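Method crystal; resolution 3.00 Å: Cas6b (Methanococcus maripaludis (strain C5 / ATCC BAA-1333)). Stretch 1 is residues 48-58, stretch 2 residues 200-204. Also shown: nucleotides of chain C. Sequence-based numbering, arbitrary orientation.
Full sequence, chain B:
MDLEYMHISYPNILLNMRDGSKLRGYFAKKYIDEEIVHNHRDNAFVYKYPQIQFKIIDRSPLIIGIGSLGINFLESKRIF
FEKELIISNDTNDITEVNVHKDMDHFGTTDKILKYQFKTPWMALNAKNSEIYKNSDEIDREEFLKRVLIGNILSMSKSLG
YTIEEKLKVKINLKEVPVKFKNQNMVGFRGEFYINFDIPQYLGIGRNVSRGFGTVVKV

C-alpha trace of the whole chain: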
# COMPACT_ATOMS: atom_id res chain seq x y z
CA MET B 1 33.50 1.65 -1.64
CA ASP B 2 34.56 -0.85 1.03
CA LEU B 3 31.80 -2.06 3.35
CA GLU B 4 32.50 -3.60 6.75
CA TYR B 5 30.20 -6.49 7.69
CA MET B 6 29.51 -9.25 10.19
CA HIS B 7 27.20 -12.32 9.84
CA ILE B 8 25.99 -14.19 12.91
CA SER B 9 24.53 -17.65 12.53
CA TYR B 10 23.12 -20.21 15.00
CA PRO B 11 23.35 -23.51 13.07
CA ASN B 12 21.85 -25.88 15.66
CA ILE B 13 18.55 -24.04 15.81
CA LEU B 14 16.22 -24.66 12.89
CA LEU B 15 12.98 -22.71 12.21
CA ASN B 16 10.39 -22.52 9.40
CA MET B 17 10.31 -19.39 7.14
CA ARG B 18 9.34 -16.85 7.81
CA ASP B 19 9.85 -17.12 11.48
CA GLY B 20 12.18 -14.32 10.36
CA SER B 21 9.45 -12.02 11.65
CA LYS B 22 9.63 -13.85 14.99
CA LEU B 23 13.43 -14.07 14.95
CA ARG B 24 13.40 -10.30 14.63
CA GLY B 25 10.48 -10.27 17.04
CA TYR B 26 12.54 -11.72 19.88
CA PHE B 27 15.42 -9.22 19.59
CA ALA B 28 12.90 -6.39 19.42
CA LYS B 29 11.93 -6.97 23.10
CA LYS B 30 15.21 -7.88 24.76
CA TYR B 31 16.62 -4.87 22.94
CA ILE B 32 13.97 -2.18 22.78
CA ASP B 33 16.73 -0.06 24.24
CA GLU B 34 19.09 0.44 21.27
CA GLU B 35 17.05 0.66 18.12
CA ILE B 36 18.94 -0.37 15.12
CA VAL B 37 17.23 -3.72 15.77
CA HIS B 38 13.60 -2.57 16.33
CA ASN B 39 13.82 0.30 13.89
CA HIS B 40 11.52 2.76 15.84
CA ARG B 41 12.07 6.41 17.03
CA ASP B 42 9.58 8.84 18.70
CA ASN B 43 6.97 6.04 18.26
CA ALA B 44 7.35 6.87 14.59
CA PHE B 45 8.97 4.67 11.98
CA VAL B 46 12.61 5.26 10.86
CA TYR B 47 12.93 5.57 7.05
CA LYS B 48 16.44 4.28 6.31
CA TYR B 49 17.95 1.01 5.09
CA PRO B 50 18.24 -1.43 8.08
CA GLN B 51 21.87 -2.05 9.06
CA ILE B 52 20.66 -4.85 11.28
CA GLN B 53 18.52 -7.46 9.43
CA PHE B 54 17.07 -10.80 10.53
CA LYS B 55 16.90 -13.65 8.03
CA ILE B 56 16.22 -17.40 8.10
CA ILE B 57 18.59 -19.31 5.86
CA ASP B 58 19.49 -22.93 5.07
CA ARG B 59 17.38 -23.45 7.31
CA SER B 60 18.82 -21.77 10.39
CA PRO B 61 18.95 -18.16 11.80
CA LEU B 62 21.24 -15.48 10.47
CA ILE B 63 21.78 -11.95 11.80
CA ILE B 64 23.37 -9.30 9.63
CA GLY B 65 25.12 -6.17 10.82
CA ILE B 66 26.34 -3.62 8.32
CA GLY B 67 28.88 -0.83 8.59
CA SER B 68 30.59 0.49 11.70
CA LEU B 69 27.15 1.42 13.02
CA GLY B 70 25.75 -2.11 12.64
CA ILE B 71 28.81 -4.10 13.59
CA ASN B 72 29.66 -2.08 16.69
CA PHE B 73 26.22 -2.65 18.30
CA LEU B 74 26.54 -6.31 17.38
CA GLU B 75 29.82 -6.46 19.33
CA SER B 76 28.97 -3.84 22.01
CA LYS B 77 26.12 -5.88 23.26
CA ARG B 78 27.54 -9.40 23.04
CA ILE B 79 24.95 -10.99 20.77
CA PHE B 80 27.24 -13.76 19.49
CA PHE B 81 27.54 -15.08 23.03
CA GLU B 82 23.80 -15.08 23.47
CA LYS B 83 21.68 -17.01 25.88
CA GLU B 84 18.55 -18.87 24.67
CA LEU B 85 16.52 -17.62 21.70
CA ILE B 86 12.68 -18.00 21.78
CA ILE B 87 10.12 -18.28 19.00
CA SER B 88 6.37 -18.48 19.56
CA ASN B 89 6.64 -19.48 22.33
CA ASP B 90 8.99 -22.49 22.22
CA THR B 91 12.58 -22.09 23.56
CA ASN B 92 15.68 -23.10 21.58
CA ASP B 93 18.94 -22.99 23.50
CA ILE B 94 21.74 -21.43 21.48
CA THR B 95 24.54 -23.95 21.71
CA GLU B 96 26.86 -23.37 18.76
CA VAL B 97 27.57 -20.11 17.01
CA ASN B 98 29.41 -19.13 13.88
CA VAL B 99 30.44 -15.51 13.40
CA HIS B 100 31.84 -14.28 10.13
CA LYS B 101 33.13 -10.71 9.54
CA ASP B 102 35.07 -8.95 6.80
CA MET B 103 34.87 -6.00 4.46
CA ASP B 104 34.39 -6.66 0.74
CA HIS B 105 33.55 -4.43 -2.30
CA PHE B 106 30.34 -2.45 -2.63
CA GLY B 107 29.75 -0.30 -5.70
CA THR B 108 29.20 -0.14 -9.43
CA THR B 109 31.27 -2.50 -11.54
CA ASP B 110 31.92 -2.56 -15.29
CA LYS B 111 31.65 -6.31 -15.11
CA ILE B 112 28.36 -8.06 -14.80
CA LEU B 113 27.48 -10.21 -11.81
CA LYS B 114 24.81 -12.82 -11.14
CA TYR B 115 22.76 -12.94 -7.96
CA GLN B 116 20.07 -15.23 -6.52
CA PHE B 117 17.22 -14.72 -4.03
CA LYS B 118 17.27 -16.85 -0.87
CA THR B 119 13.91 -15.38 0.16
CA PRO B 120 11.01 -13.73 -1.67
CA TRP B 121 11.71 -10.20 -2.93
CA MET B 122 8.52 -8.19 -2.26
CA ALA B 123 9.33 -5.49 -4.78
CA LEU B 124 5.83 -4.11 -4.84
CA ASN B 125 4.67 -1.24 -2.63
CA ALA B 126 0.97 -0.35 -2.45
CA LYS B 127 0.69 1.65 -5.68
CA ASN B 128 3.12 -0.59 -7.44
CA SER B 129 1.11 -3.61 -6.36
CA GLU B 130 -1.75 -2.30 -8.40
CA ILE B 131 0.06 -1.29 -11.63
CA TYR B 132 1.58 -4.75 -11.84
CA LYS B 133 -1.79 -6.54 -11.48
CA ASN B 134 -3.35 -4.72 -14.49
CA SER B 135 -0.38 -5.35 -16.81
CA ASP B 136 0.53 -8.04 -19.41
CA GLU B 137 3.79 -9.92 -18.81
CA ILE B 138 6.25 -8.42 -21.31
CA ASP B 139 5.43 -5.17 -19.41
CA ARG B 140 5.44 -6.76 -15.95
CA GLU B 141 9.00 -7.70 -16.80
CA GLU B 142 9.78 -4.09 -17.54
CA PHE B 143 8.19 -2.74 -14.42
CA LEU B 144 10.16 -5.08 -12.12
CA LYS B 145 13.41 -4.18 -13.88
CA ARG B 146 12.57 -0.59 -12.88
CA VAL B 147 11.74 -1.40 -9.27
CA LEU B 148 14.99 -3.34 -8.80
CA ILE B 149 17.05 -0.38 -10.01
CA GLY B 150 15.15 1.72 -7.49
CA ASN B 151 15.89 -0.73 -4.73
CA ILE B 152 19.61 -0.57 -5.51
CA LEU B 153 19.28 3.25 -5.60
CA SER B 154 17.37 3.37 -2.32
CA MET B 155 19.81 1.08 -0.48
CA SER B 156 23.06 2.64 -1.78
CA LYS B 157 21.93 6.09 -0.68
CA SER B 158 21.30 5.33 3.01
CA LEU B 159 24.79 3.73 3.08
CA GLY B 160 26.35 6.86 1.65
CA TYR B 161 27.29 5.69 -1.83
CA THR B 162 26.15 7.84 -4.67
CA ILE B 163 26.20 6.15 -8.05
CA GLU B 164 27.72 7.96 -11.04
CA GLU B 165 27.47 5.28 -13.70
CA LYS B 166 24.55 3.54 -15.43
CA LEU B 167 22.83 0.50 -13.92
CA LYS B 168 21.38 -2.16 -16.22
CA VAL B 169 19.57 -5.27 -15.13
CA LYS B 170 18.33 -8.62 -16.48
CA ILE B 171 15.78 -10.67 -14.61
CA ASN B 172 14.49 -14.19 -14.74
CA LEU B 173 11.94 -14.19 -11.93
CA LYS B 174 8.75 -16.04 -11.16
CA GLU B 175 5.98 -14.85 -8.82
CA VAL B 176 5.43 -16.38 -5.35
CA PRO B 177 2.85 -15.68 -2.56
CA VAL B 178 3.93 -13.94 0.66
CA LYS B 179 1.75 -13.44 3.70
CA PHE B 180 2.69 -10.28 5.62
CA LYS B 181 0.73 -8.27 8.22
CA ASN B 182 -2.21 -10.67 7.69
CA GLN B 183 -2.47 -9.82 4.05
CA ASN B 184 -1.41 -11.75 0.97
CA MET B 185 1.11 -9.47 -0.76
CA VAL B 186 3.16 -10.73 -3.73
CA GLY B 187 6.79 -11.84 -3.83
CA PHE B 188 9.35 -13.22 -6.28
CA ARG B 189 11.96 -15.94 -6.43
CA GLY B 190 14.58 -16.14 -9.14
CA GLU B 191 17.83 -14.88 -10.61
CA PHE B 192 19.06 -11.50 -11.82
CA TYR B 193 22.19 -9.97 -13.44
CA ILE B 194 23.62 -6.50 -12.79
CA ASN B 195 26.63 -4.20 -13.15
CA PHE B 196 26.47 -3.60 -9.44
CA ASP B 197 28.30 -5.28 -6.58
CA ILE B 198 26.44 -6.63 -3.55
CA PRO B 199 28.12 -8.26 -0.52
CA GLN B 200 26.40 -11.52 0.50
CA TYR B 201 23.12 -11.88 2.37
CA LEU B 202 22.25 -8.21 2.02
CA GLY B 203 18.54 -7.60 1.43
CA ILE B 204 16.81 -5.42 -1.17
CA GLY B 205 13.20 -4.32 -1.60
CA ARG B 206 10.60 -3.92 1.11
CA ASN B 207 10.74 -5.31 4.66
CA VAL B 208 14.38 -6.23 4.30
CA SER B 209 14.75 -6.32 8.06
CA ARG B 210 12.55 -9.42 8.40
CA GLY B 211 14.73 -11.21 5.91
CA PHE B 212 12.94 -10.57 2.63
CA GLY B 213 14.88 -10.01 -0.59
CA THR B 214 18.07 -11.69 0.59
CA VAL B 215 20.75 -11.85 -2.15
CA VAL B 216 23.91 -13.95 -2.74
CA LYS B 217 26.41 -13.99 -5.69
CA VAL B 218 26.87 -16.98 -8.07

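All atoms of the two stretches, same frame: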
# COMPACT_ATOMS: atom_id res chain seq x y z
N LYS B 48 15.10 4.53 6.83
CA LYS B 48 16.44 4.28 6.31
C LYS B 48 16.61 2.78 6.05
O LYS B 48 15.79 1.96 6.50
CB LYS B 48 17.51 4.76 7.30
CG LYS B 48 18.06 6.18 7.06
CD LYS B 48 19.24 6.45 8.00
CE LYS B 48 18.76 6.60 9.46
NZ LYS B 48 19.83 6.87 10.49
N TYR B 49 17.67 2.42 5.34
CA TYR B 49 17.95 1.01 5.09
C TYR B 49 18.55 0.37 6.33
O TYR B 49 19.61 0.83 6.79
CB TYR B 49 18.91 0.88 3.92
CG TYR B 49 19.28 -0.55 3.56
CD1 TYR B 49 18.32 -1.44 3.07
CD2 TYR B 49 20.59 -0.99 3.67
CE1 TYR B 49 18.65 -2.73 2.73
CE2 TYR B 49 20.93 -2.28 3.33
CZ TYR B 49 19.96 -3.15 2.87
OH TYR B 49 20.30 -4.44 2.53
N PRO B 50 17.89 -0.71 6.84
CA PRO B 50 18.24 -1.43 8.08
C PRO B 50 19.66 -1.99 8.07
O PRO B 50 19.98 -2.78 7.18
CB PRO B 50 17.21 -2.57 8.14
CG PRO B 50 16.08 -2.08 7.34
CD PRO B 50 16.68 -1.26 6.23
N GLN B 51 20.49 -1.58 9.02
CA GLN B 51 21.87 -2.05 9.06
C GLN B 51 21.99 -3.17 10.07
O GLN B 51 23.08 -3.66 10.35
CB GLN B 51 22.83 -0.88 9.32
CG GLN B 51 22.19 0.46 8.91
CD GLN B 51 23.16 1.64 8.90
OE1 GLN B 51 24.37 1.47 9.06
NE2 GLN B 51 22.62 2.84 8.69
N ILE B 52 20.83 -3.56 10.61
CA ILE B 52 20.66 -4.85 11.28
C ILE B 52 19.43 -5.54 10.69
O ILE B 52 18.32 -5.01 10.81
CB ILE B 52 20.48 -4.73 12.81
CG1 ILE B 52 21.81 -4.41 13.50
CG2 ILE B 52 19.97 -6.05 13.40
CD1 ILE B 52 22.77 -5.56 13.47
N GLN B 53 19.61 -6.72 10.08
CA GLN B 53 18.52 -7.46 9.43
C GLN B 53 18.44 -8.92 9.89
O GLN B 53 19.47 -9.59 10.02
CB GLN B 53 18.68 -7.43 7.91
CG GLN B 53 19.05 -6.09 7.34
CD GLN B 53 19.50 -6.19 5.91
OE1 GLN B 53 19.08 -7.10 5.19
NE2 GLN B 53 20.36 -5.27 5.48
N PHE B 54 17.24 -9.43 10.09
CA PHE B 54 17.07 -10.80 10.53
C PHE B 54 16.49 -11.72 9.45
O PHE B 54 15.43 -11.47 8.90
CB PHE B 54 16.20 -10.83 11.78
CG PHE B 54 16.74 -9.97 12.86
CD1 PHE B 54 16.22 -8.70 13.08
CD2 PHE B 54 17.80 -10.40 13.64
CE1 PHE B 54 16.73 -7.91 14.06
CE2 PHE B 54 18.31 -9.61 14.62
CZ PHE B 54 17.77 -8.37 14.84
N LYS B 55 17.22 -12.79 9.15
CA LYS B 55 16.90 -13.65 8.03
C LYS B 55 16.88 -15.12 8.48
O LYS B 55 17.55 -15.47 9.45
CB LYS B 55 17.93 -13.43 6.92
CG LYS B 55 17.99 -11.97 6.49
CD LYS B 55 19.17 -11.64 5.59
CE LYS B 55 18.99 -10.26 4.93
NZ LYS B 55 17.68 -9.99 4.23
N ILE B 56 16.11 -15.97 7.81
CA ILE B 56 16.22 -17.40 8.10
C ILE B 56 16.68 -18.17 6.87
O ILE B 56 16.01 -18.18 5.84
CB ILE B 56 14.92 -18.00 8.61
CG1 ILE B 56 14.65 -17.50 10.03
CG2 ILE B 56 15.02 -19.49 8.65
CD1 ILE B 56 13.37 -17.99 10.60
N ILE B 57 17.84 -18.80 7.01
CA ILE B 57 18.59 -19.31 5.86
C ILE B 57 19.23 -20.70 6.04
O ILE B 57 20.09 -20.90 6.91
CB ILE B 57 19.70 -18.29 5.50
CG1 ILE B 57 19.07 -17.05 4.88
CG2 ILE B 57 20.79 -18.92 4.65
CD1 ILE B 57 19.92 -16.39 3.86
N ASP B 58 18.80 -21.64 5.22
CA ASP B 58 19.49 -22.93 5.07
C ASP B 58 19.64 -23.86 6.27
O ASP B 58 20.77 -24.24 6.54
CB ASP B 58 20.89 -22.72 4.49
CG ASP B 58 20.89 -22.68 2.98
OD1 ASP B 58 19.81 -22.89 2.38
OD2 ASP B 58 21.96 -22.47 2.38
N GLN B 200 27.39 -10.47 0.27
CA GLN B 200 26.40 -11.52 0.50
C GLN B 200 25.40 -11.30 1.62
O GLN B 200 25.69 -10.70 2.65
CB GLN B 200 27.11 -12.84 0.74
CG GLN B 200 27.62 -13.45 -0.54
CD GLN B 200 28.47 -14.67 -0.29
OE1 GLN B 200 28.19 -15.46 0.63
NE2 GLN B 200 29.52 -14.84 -1.10
N TYR B 201 24.20 -11.84 1.40
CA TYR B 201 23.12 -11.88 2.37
C TYR B 201 22.50 -10.53 2.66
O TYR B 201 21.62 -10.42 3.51
CB TYR B 201 23.60 -12.52 3.67
CG TYR B 201 24.00 -13.95 3.48
CD1 TYR B 201 23.06 -14.96 3.49
CD2 TYR B 201 25.32 -14.29 3.24
CE1 TYR B 201 23.42 -16.28 3.30
CE2 TYR B 201 25.70 -15.61 3.04
CZ TYR B 201 24.74 -16.59 3.08
OH TYR B 201 25.10 -17.91 2.89
N LEU B 202 22.93 -9.50 1.94
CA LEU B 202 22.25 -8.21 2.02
C LEU B 202 20.84 -8.36 1.45
O LEU B 202 20.61 -9.19 0.57
CB LEU B 202 23.04 -7.12 1.28
CG LEU B 202 24.31 -6.59 1.97
CD1 LEU B 202 25.20 -5.82 1.01
CD2 LEU B 202 23.92 -5.73 3.14
N GLY B 203 19.89 -7.60 1.98
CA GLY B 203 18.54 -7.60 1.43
C GLY B 203 18.30 -6.42 0.49
O GLY B 203 18.98 -5.40 0.58
N ILE B 204 17.37 -6.57 -0.46
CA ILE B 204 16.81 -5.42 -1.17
C ILE B 204 15.29 -5.51 -1.28
O ILE B 204 14.70 -6.58 -1.08
CB ILE B 204 17.39 -5.23 -2.57
CG1 ILE B 204 17.21 -6.49 -3.40
CG2 ILE B 204 18.85 -4.86 -2.50
CD1 ILE B 204 17.90 -6.37 -4.74
P G C 22 12.34 -0.79 3.87
OP1 G C 22 13.45 -1.71 4.27
OP2 G C 22 11.01 -1.38 3.61
O5' G C 22 12.07 0.31 4.99
C5' G C 22 13.06 0.69 5.94
C4' G C 22 12.42 1.26 7.19
O4' G C 22 11.63 2.43 6.82
C3' G C 22 11.43 0.34 7.90
O3' G C 22 12.06 -0.50 8.85
C2' G C 22 10.44 1.29 8.53
O2' G C 22 10.97 1.78 9.76
C1' G C 22 10.40 2.42 7.50
N9 G C 22 9.35 2.19 6.49
C8 G C 22 9.59 2.12 5.15
N7 G C 22 8.53 1.91 4.43
C5 G C 22 7.53 1.81 5.37
C6 G C 22 6.16 1.58 5.16
O6 G C 22 5.58 1.42 4.07
N1 G C 22 5.45 1.57 6.35
C2 G C 22 6.00 1.76 7.59
N2 G C 22 5.14 1.70 8.61
N3 G C 22 7.29 1.97 7.80
C4 G C 22 8.00 1.99 6.65

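Stretch 1 enters as a loop through Tyr-49 and Pro-50 and runs as a β-strand from Ile-52 to Ile-57, whereas stretch 2 is an irregular segment that crosses it obliquely. The register runs in the reverse sense: Tyr-49 lies nearest Ile-204, Gln-53 nearest Gly-203 and Lys-55 nearest Tyr-201, with CA–CA distances of 9.0, 8.0 and 8.6 Å. Such spacing is too wide for the backbones to pair as neighbouring strands, so side chains from stretch 1 bridge the gap. The strand alternation selects them: Gln-53, Lys-55 and Ile-57 point toward stretch 2, while Ile-52, Phe-54 and Ile-56 remain out of reach.

Polar contacts centre on Gly-203. The Tyr-49 side chain, with chi1 in the t rotamer, carries its hydroxyl to the glycine carbonyl, and OH donates a short hydrogen bond of 2.5 Å to Gly-203 O, which lies near the ring plane. On the same residue, Gly-203 N donates a weak hydrogen bond to Gln-53 OE1 (3.3 Å, 128°). The Gln-53 amide is held within its own stretch, since NE2 donates to Pro-50 O at 3.0 Å and, more weakly, to Tyr-49 OH at 3.1 Å. Tyr-49 and Gln-53 thus form a linked polar group facing the glycine backbone. The absence of a side chain at Gly-203 matters here, because an ideal CB would sit 2.9 Å from Lys-55 NZ, a clash, and 3.1 Å from Gln-53 OE1.

Lys-55 reaches toward the same glycine, its NZ 3.8 Å from Gly-203 CA and its CE 3.0 Å from Tyr-201 O, while its ammonium group is hydrogen-bonded elsewhere in the structure. Farther along the strand the contact becomes apolar: Ile-57 CD1 meets Tyr-201 CD1 at 3.5 Å, the methyl approaching the ring edge. Although the CA-to-CB bond of Tyr-201 points sideways, its ring comes nearer the strand, and Tyr-201 has the largest covered area of any residue in the contact.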